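Nitroreductase FRM2 (Saccharomyces cerevisiae, PDB 4URP) reduces the nitro compound 4-nitroquinoline N-oxide using NADH as reductant and FMN as cofactor, and takes part in the oxidative stress response and negative regulation of fatty acid metabolism. Local coordinates at residues A[95-100]-A[162-167]; A[56-61]-A[91-96]. All coordinates share one frame; numbering follows the deposited sequence.

Contact 1: residues A[95-100]-A[162-167]; sequences IFFTDL and IAWTVQ. Unlike the reference sequence in segment 95-100: Leu-100 (reference Glu).
Gln-167 N donates to Phe-96 O at 3.0 Å, with 162° at the hydrogen. Thr-98 N bonds Thr-165 O at 3.1 Å, in the carbonyl plane on a lone pair. The return bond, Thr-165 N to Thr-98 O, is weak. Leu-100 N reaches Ala-163 O at 3.2 Å from above the carbonyl plane. The Gln-167 side chain crosses that of Thr-98 at about a right angle, but NE2 comes too close to OG1 to be reliable. Asp-99 OD2 lies obliquely by the Trp-164 ring and forms its salt bridge with Arg-54. Asp-99 is the N-cap of helix 100-109, and its OD1 accepts a hydrogen bond from Gly-101 N. The backbone bonds join neighbouring strands 92-99 and 164-172 in the antiparallel sheet of this nitroreductase. Phe-97 is the hub of the apolar contacts on the face it shares with Asp-99, Trp-164 and Val-166. With CG anti to the carbonyl carbon (chi1 -60°), its ring lies between Ile-95 and Trp-164. Trp-164 CE3 sits over one face, near the rim, 3.6 Å from CD2 of Phe-97. The ring planes meet at 48°. Ile-95 CD1 lies over the opposite face, also toward the rim, and touches Val-166 CG1 at 3.5 Å. Phe-97 CE1 meets Val-166 CG2 at 3.6 Å. An alanine for Phe-97 would probably open a gap between Ile-95 and Trp-164 and leave Val-166 CG2 without this contact. Val-166 also packs on Val-152 and Lys-153 of helix 149-155.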
ATOM      1  N   ILE A  95       4.185  11.681  -8.937  1.00 49.51           N
ATOM      2  CA  ILE A  95       3.268  12.086  -7.887  1.00 57.01           C
ATOM      3  C   ILE A  95       1.942  11.329  -7.992  1.00 56.32           C
ATOM      4  O   ILE A  95       1.385  11.168  -9.076  1.00 62.20           O
ATOM      5  CB  ILE A  95       3.074  13.622  -7.872  1.00 46.70           C
ATOM      6  CG1 ILE A  95       1.596  13.998  -7.812  1.00 53.92           C
ATOM      7  CG2 ILE A  95       3.748  14.262  -9.072  1.00 34.27           C
ATOM      8  CD1 ILE A  95       1.082  14.171  -6.414  1.00 60.29           C
ATOM      9  N   PHE A  96       1.457  10.844  -6.852  1.00 46.19           N
ATOM     10  CA  PHE A  96       0.270   9.997  -6.814  1.00 49.18           C
ATOM     11  C   PHE A  96      -0.933  10.729  -6.241  1.00 52.69           C
ATOM     12  O   PHE A  96      -0.801  11.580  -5.362  1.00 51.17           O
ATOM     13  CB  PHE A  96       0.545   8.737  -5.990  1.00 58.26           C
ATOM     14  CG  PHE A  96       1.658   7.897  -6.529  1.00 56.64           C
ATOM     15  CD1 PHE A  96       1.435   7.034  -7.581  1.00 65.14           C
ATOM     16  CD2 PHE A  96       2.925   7.964  -5.978  1.00 56.23           C
ATOM     17  CE1 PHE A  96       2.448   6.258  -8.076  1.00 64.39           C
ATOM     18  CE2 PHE A  96       3.945   7.186  -6.473  1.00 61.17           C
ATOM     19  CZ  PHE A  96       3.706   6.332  -7.526  1.00 54.77           C
ATOM     20  N   PHE A  97      -2.109  10.381  -6.748  1.00 57.05           N
ATOM     21  CA  PHE A  97      -3.355  10.983  -6.302  1.00 55.21           C
ATOM     22  C   PHE A  97      -4.371   9.923  -5.904  1.00 56.80           C
ATOM     23  O   PHE A  97      -4.130   8.724  -6.032  1.00 54.20           O
ATOM     24  CB  PHE A  97      -3.977  11.820  -7.423  1.00 56.56           C
ATOM     25  CG  PHE A  97      -3.115  12.943  -7.906  1.00 57.87           C
ATOM     26  CD1 PHE A  97      -3.143  14.171  -7.274  1.00 54.92           C
ATOM     27  CD2 PHE A  97      -2.300  12.780  -9.010  1.00 57.98           C
ATOM     28  CE1 PHE A  97      -2.367  15.207  -7.722  1.00 51.25           C
ATOM     29  CE2 PHE A  97      -1.519  13.816  -9.464  1.00 56.55           C
ATOM     30  CZ  PHE A  97      -1.553  15.034  -8.818  1.00 52.30           C
ATOM     31  N   THR A  98      -5.516  10.391  -5.420  1.00 57.51           N
ATOM     32  CA  THR A  98      -6.691   9.552  -5.238  1.00 56.68           C
ATOM     33  C   THR A  98      -7.924  10.344  -5.629  1.00 56.29           C
ATOM     34  O   THR A  98      -8.257  11.339  -4.991  1.00 59.36           O
ATOM     35  CB  THR A  98      -6.865   9.087  -3.787  1.00 59.45           C
ATOM     36  OG1 THR A  98      -6.302  10.060  -2.899  1.00 56.92           O
ATOM     37  CG2 THR A  98      -6.184   7.746  -3.570  1.00 53.63           C
ATOM     38  N   ASP A  99      -8.601   9.899  -6.680  1.00 50.74           N
ATOM     39  CA  ASP A  99      -9.821  10.557  -7.128  1.00 52.19           C
ATOM     40  C   ASP A  99     -10.871  10.500  -6.029  1.00 60.48           C
ATOM     41  O   ASP A  99     -11.441   9.448  -5.752  1.00 57.64           O
ATOM     42  CB  ASP A  99     -10.346   9.898  -8.404  1.00 53.59           C
ATOM     43  CG  ASP A  99     -11.257  10.804  -9.199  1.00 63.41           C
ATOM     44  OD1 ASP A  99     -11.842  11.738  -8.610  1.00 57.56           O
ATOM     45  OD2 ASP A  99     -11.387  10.587 -10.421  1.00 66.69           O
ATOM     46  N   LEU A 100     -11.119  11.647  -5.405  1.00 52.91           N
ATOM     47  CA  LEU A 100     -12.100  11.751  -4.333  1.00 54.80           C
ATOM     48  C   LEU A 100     -13.513  11.627  -4.886  1.00 57.79           C
ATOM     49  O   LEU A 100     -14.473  11.489  -4.134  1.00 55.03           O
ATOM     50  CB  LEU A 100     -11.929  13.079  -3.587  1.00 51.84           C
ATOM     51  CG  LEU A 100     -11.659  12.984  -2.082  1.00 51.60           C
ATOM     52  CD1 LEU A 100     -12.922  12.621  -1.315  1.00 53.05           C
ATOM     53  CD2 LEU A 100     -10.558  11.972  -1.812  1.00 43.61           C
ATOM     54  N   ILE A 162      -9.437  19.029  -9.800  1.00 72.06           N
ATOM     55  CA  ILE A 162      -9.323  19.552  -8.441  1.00 77.41           C
ATOM     56  C   ILE A 162      -9.734  18.511  -7.402  1.00 80.68           C
ATOM     57  O   ILE A 162      -9.513  18.689  -6.207  1.00 79.24           O
ATOM     58  CB  ILE A 162     -10.177  20.826  -8.248  1.00 68.49           C
ATOM     59  CG1 ILE A 162     -10.318  21.586  -9.569  1.00 78.26           C
ATOM     60  CG2 ILE A 162      -9.579  21.720  -7.171  1.00 60.28           C
ATOM     61  CD1 ILE A 162     -11.630  21.332 -10.290  1.00 76.03           C
ATOM     62  N   ALA A 163     -10.330  17.419  -7.870  1.00 74.35           N
ATOM     63  CA  ALA A 163     -10.767  16.343  -6.989  1.00 69.05           C
ATOM     64  C   ALA A 163      -9.626  15.380  -6.674  1.00 66.17           C
ATOM     65  O   ALA A 163      -9.751  14.521  -5.805  1.00 74.92           O
ATOM     66  CB  ALA A 163     -11.932  15.596  -7.613  1.00 61.02           C
ATOM     67  N   TRP A 164      -8.512  15.528  -7.381  1.00 57.80           N
ATOM     68  CA  TRP A 164      -7.364  14.646  -7.192  1.00 57.75           C
ATOM     69  C   TRP A 164      -6.551  15.015  -5.957  1.00 62.46           C
ATOM     70  O   TRP A 164      -5.700  15.898  -6.002  1.00 64.82           O
ATOM     71  CB  TRP A 164      -6.470  14.642  -8.435  1.00 47.17           C
ATOM     72  CG  TRP A 164      -7.074  13.929  -9.595  1.00 51.98           C
ATOM     73  CD1 TRP A 164      -8.374  13.558  -9.740  1.00 57.57           C
ATOM     74  CD2 TRP A 164      -6.395  13.485 -10.771  1.00 52.83           C
ATOM     75  NE1 TRP A 164      -8.553  12.918 -10.940  1.00 58.86           N
ATOM     76  CE2 TRP A 164      -7.350  12.859 -11.591  1.00 52.34           C
ATOM     77  CE3 TRP A 164      -5.071  13.560 -11.207  1.00 54.04           C
ATOM     78  CZ2 TRP A 164      -7.024  12.311 -12.824  1.00 46.52           C
ATOM     79  CZ3 TRP A 164      -4.750  13.016 -12.428  1.00 57.54           C
ATOM     80  CH2 TRP A 164      -5.723  12.398 -13.224  1.00 53.02           C
ATOM     81  N   THR A 165      -6.827  14.327  -4.855  1.00 63.00           N
ATOM     82  CA  THR A 165      -6.132  14.560  -3.597  1.00 53.82           C
ATOM     83  C   THR A 165      -4.685  14.094  -3.657  1.00 57.11           C
ATOM     84  O   THR A 165      -4.412  12.940  -3.958  1.00 60.08           O
ATOM     85  CB  THR A 165      -6.839  13.826  -2.448  1.00 55.40           C
ATOM     86  OG1 THR A 165      -8.122  14.422  -2.221  1.00 59.26           O
ATOM     87  CG2 THR A 165      -6.022  13.909  -1.171  1.00 48.64           C
ATOM     88  N   VAL A 166      -3.759  15.002  -3.374  1.00 54.41           N
ATOM     89  CA  VAL A 166      -2.336  14.682  -3.415  1.00 54.75           C
ATOM     90  C   VAL A 166      -1.919  13.785  -2.255  1.00 54.24           C
ATOM     91  O   VAL A 166      -2.171  14.098  -1.093  1.00 54.24           O
ATOM     92  CB  VAL A 166      -1.477  15.957  -3.390  1.00 57.81           C
ATOM     93  CG1 VAL A 166      -0.012  15.600  -3.395  1.00 67.70           C
ATOM     94  CG2 VAL A 166      -1.817  16.845  -4.568  1.00 46.45           C
ATOM     95  N   GLN A 167      -1.270  12.670  -2.574  1.00 53.56           N
ATOM     96  CA  GLN A 167      -0.900  11.690  -1.559  1.00 55.81           C
ATOM     97  C   GLN A 167       0.608  11.615  -1.326  1.00 62.27           C
ATOM     98  O   GLN A 167       1.073  11.699  -0.189  1.00 55.19           O
ATOM     99  CB  GLN A 167      -1.435  10.306  -1.943  1.00 53.33           C
ATOM    100  CG  GLN A 167      -2.941  10.243  -2.127  1.00 59.61           C
ATOM    101  CD  GLN A 167      -3.700  10.231  -0.813  1.00 60.55           C
ATOM    102  OE1 GLN A 167      -3.110  10.318   0.263  1.00 57.39           O
ATOM    103  NE2 GLN A 167      -5.020  10.120  -0.898  1.00 60.63           N
TER

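Contact 2: residues A[56-61]-A[91-96]; sequences VIIVGD and YGSVIF
Strands 55-59 and 92-99 form an antiparallel ladder at one edge of the sheet as this chain forms it, with Val-56 facing Ile-95 and Ile-58 facing Ser-93 as hydrogen-bonded pairs. Val-56 N bonds Ile-95 O, and Ile-95 N bonds Val-56 O, both at 2.9 Å. Ile-58 N gives to Ser-93 O at 3.0 Å, and Ser-93 N gives to Ile-58 O at 2.9 Å. All four are close to straight. The other pairs, Ile-57 with Val-94 and Val-59 with Gly-92, are non-hydrogen-bonded and meet through carbon atoms on the other face. Ile-57 CG1 lies 3.7 Å from Val-94 CG2, and its CD1 also comes against that methyl. Val-59 has CG1 anti to its carbonyl carbon (chi1 -84°). CG1 thus rests against Gly-92 CA at 3.7 Å. It also approaches CD2 of the Tyr-91 ring, obliquely, at 4.1 Å. Tyr-91 and Gly-92 both face Phe-172, which makes a classic beta bulge at this end of the ladder. On the face of Ile-58 and Ser-93, Ile-58 CG2 meets Ser-93 OG at 3.5 Å. His-63 and Trp-67 of helix 60-73 cover that face, and Val-188 and Asn-190 of the second subunit pack on Val-56 and Ile-58. Val-33 and Val-37 of helix 31-41 lie against Ile-57, while Leu-170 of strand 164-172 touches Val-94.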
ATOM      1  N   VAL A  56       0.676  11.342 -11.850  1.00 64.81           N
ATOM      2  CA  VAL A  56       1.262  12.249 -12.824  1.00 63.24           C
ATOM      3  C   VAL A  56       2.770  12.260 -12.655  1.00 61.78           C
ATOM      4  O   VAL A  56       3.278  12.452 -11.555  1.00 69.36           O
ATOM      5  CB  VAL A  56       0.716  13.684 -12.673  1.00 55.14           C
ATOM      6  CG1 VAL A  56       1.734  14.699 -13.158  1.00 49.66           C
ATOM      7  CG2 VAL A  56      -0.597  13.830 -13.429  1.00 58.71           C
ATOM      8  N   ILE A  57       3.486  12.017 -13.745  1.00 59.96           N
ATOM      9  CA  ILE A  57       4.936  12.108 -13.736  1.00 59.24           C
ATOM     10  C   ILE A  57       5.354  13.455 -14.286  1.00 62.98           C
ATOM     11  O   ILE A  57       4.846  13.897 -15.310  1.00 70.28           O
ATOM     12  CB  ILE A  57       5.572  10.995 -14.582  1.00 58.22           C
ATOM     13  CG1 ILE A  57       5.461   9.656 -13.850  1.00 65.62           C
ATOM     14  CG2 ILE A  57       7.033  11.313 -14.882  1.00 56.78           C
ATOM     15  CD1 ILE A  57       6.218   8.544 -14.521  1.00 79.61           C
ATOM     16  N   ILE A  58       6.267  14.120 -13.595  1.00 65.64           N
ATOM     17  CA  ILE A  58       6.723  15.424 -14.040  1.00 62.88           C
ATOM     18  C   ILE A  58       8.244  15.447 -14.146  1.00 64.93           C
ATOM     19  O   ILE A  58       8.941  14.791 -13.373  1.00 60.30           O
ATOM     20  CB  ILE A  58       6.194  16.542 -13.115  1.00 61.54           C
ATOM     21  CG1 ILE A  58       5.939  17.818 -13.918  1.00 74.30           C
ATOM     22  CG2 ILE A  58       7.130  16.778 -11.937  1.00 57.29           C
ATOM     23  CD1 ILE A  58       5.152  18.857 -13.160  1.00 66.21           C
ATOM     24  N   VAL A  59       8.750  16.178 -15.133  1.00 72.92           N
ATOM     25  CA  VAL A  59      10.181  16.217 -15.406  1.00 64.27           C
ATOM     26  C   VAL A  59      10.624  17.573 -15.943  1.00 69.12           C
ATOM     27  O   VAL A  59       9.807  18.463 -16.173  1.00 78.03           O
ATOM     28  CB  VAL A  59      10.589  15.142 -16.432  1.00 62.00           C
ATOM     29  CG1 VAL A  59      10.813  13.797 -15.749  1.00 61.80           C
ATOM     30  CG2 VAL A  59       9.546  15.034 -17.533  1.00 76.06           C
ATOM     31  N   GLY A  60      11.930  17.712 -16.141  1.00 66.63           N
ATOM     32  CA  GLY A  60      12.504  18.898 -16.747  1.00 78.58           C
ATOM     33  C   GLY A  60      12.270  20.166 -15.959  1.00 74.68           C
ATOM     34  O   GLY A  60      12.398  20.191 -14.738  1.00 64.32           O
ATOM     35  N   ASP A  61      11.924  21.233 -16.671  1.00 73.97           N
ATOM     36  CA  ASP A  61      11.670  22.528 -16.047  1.00 84.70           C
ATOM     37  C   ASP A  61      10.266  22.608 -15.467  1.00 78.88           C
ATOM     38  O   ASP A  61       9.873  23.640 -14.929  1.00 70.36           O
ATOM     39  CB  ASP A  61      11.887  23.659 -17.054  1.00 83.25           C
ATOM     40  CG  ASP A  61      13.348  23.999 -17.237  1.00 80.14           C
ATOM     41  OD1 ASP A  61      14.047  23.264 -17.965  1.00 86.45           O
ATOM     42  OD2 ASP A  61      13.799  25.004 -16.648  1.00 72.35           O
ATOM     43  N   TYR A  91      15.921  13.757 -11.812  1.00 59.28           N
ATOM     44  CA  TYR A  91      15.509  13.786 -13.207  1.00 65.80           C
ATOM     45  C   TYR A  91      14.052  14.210 -13.290  1.00 61.78           C
ATOM     46  O   TYR A  91      13.645  14.890 -14.227  1.00 65.15           O
ATOM     47  CB  TYR A  91      15.703  12.413 -13.852  1.00 66.68           C
ATOM     48  CG  TYR A  91      15.641  12.426 -15.365  1.00 65.02           C
ATOM     49  CD1 TYR A  91      16.750  12.782 -16.120  1.00 67.20           C
ATOM     50  CD2 TYR A  91      14.480  12.069 -16.037  1.00 62.90           C
ATOM     51  CE1 TYR A  91      16.703  12.792 -17.504  1.00 68.47           C
ATOM     52  CE2 TYR A  91      14.422  12.074 -17.422  1.00 66.68           C
ATOM     53  CZ  TYR A  91      15.538  12.437 -18.149  1.00 77.87           C
ATOM     54  OH  TYR A  91      15.491  12.445 -19.526  1.00 74.27           O
ATOM     55  N   GLY A  92      13.275  13.810 -12.292  1.00 58.86           N
ATOM     56  CA  GLY A  92      11.871  14.163 -12.225  1.00 52.73           C
ATOM     57  C   GLY A  92      11.230  13.602 -10.974  1.00 52.28           C
ATOM     58  O   GLY A  92      11.922  13.221 -10.033  1.00 54.63           O
ATOM     59  N   SER A  93       9.905  13.548 -10.960  1.00 58.88           N
ATOM     60  CA  SER A  93       9.195  13.010  -9.810  1.00 60.22           C
ATOM     61  C   SER A  93       7.834  12.454 -10.194  1.00 60.74           C
ATOM     62  O   SER A  93       7.088  13.069 -10.951  1.00 62.19           O
ATOM     63  CB  SER A  93       9.027  14.079  -8.730  1.00 54.10           C
ATOM     64  OG  SER A  93       8.043  15.029  -9.106  1.00 53.80           O
ATOM     65  N   VAL A  94       7.522  11.281  -9.661  1.00 57.91           N
ATOM     66  CA  VAL A  94       6.205  10.696  -9.818  1.00 53.98           C
ATOM     67  C   VAL A  94       5.346  11.117  -8.642  1.00 49.82           C
ATOM     68  O   VAL A  94       5.729  10.940  -7.491  1.00 47.73           O
ATOM     69  CB  VAL A  94       6.269   9.160  -9.837  1.00 54.86           C
ATOM     70  CG1 VAL A  94       4.904   8.583 -10.184  1.00 51.66           C
ATOM     71  CG2 VAL A  94       7.322   8.688 -10.817  1.00 51.19           C
ATOM     72  N   ILE A  95       4.185  11.681  -8.937  1.00 49.51           N
ATOM     73  CA  ILE A  95       3.268  12.086  -7.887  1.00 57.01           C
ATOM     74  C   ILE A  95       1.942  11.329  -7.992  1.00 56.32           C
ATOM     75  O   ILE A  95       1.385  11.168  -9.076  1.00 62.20           O
ATOM     76  CB  ILE A  95       3.074  13.622  -7.872  1.00 46.70           C
ATOM     77  CG1 ILE A  95       1.596  13.998  -7.812  1.00 53.92           C
ATOM     78  CG2 ILE A  95       3.748  14.262  -9.072  1.00 34.27           C
ATOM     79  CD1 ILE A  95       1.082  14.171  -6.414  1.00 60.29           C
ATOM     80  N   PHE A  96       1.457  10.844  -6.852  1.00 46.19           N
ATOM     81  CA  PHE A  96       0.270   9.997  -6.814  1.00 49.18           C
ATOM     82  C   PHE A  96      -0.933  10.729  -6.241  1.00 52.69           C
ATOM     83  O   PHE A  96      -0.801  11.580  -5.362  1.00 51.17           O
ATOM     84  CB  PHE A  96       0.545   8.737  -5.990  1.00 58.26           C
ATOM     85  CG  PHE A  96       1.658   7.897  -6.529  1.00 56.64           C
ATOM     86  CD1 PHE A  96       1.435   7.034  -7.581  1.00 65.14           C
ATOM     87  CD2 PHE A  96       2.925   7.964  -5.978  1.00 56.23           C
ATOM     88  CE1 PHE A  96       2.448   6.258  -8.076  1.00 64.39           C
ATOM     89  CE2 PHE A  96       3.945   7.186  -6.473  1.00 61.17           C
ATOM     90  CZ  PHE A  96       3.706   6.332  -7.526  1.00 54.77           C
TER

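How the contacts relate
Both contacts use strand 92-99, which has strand 55-59 on one side and strand 164-172 on the other. They share Ile-95 and Phe-96 and touch where Phe-97 CE2 meets Val-56 CB at 3.9 Å. Contact 2 is buried: its ladder is regular and its side chains are mostly aliphatic. Contact 1 is only partly buried. Its strands are further from antiparallel (140° against 166°), one of its backbone bonds is weak, and it mixes aromatic rings with a charged carboxylate at a helix start. The second subunit reaches both: by packing at contact 2, and by a weak hydrogen bond between its His-123 and Gln-167 OE1 at contact 1.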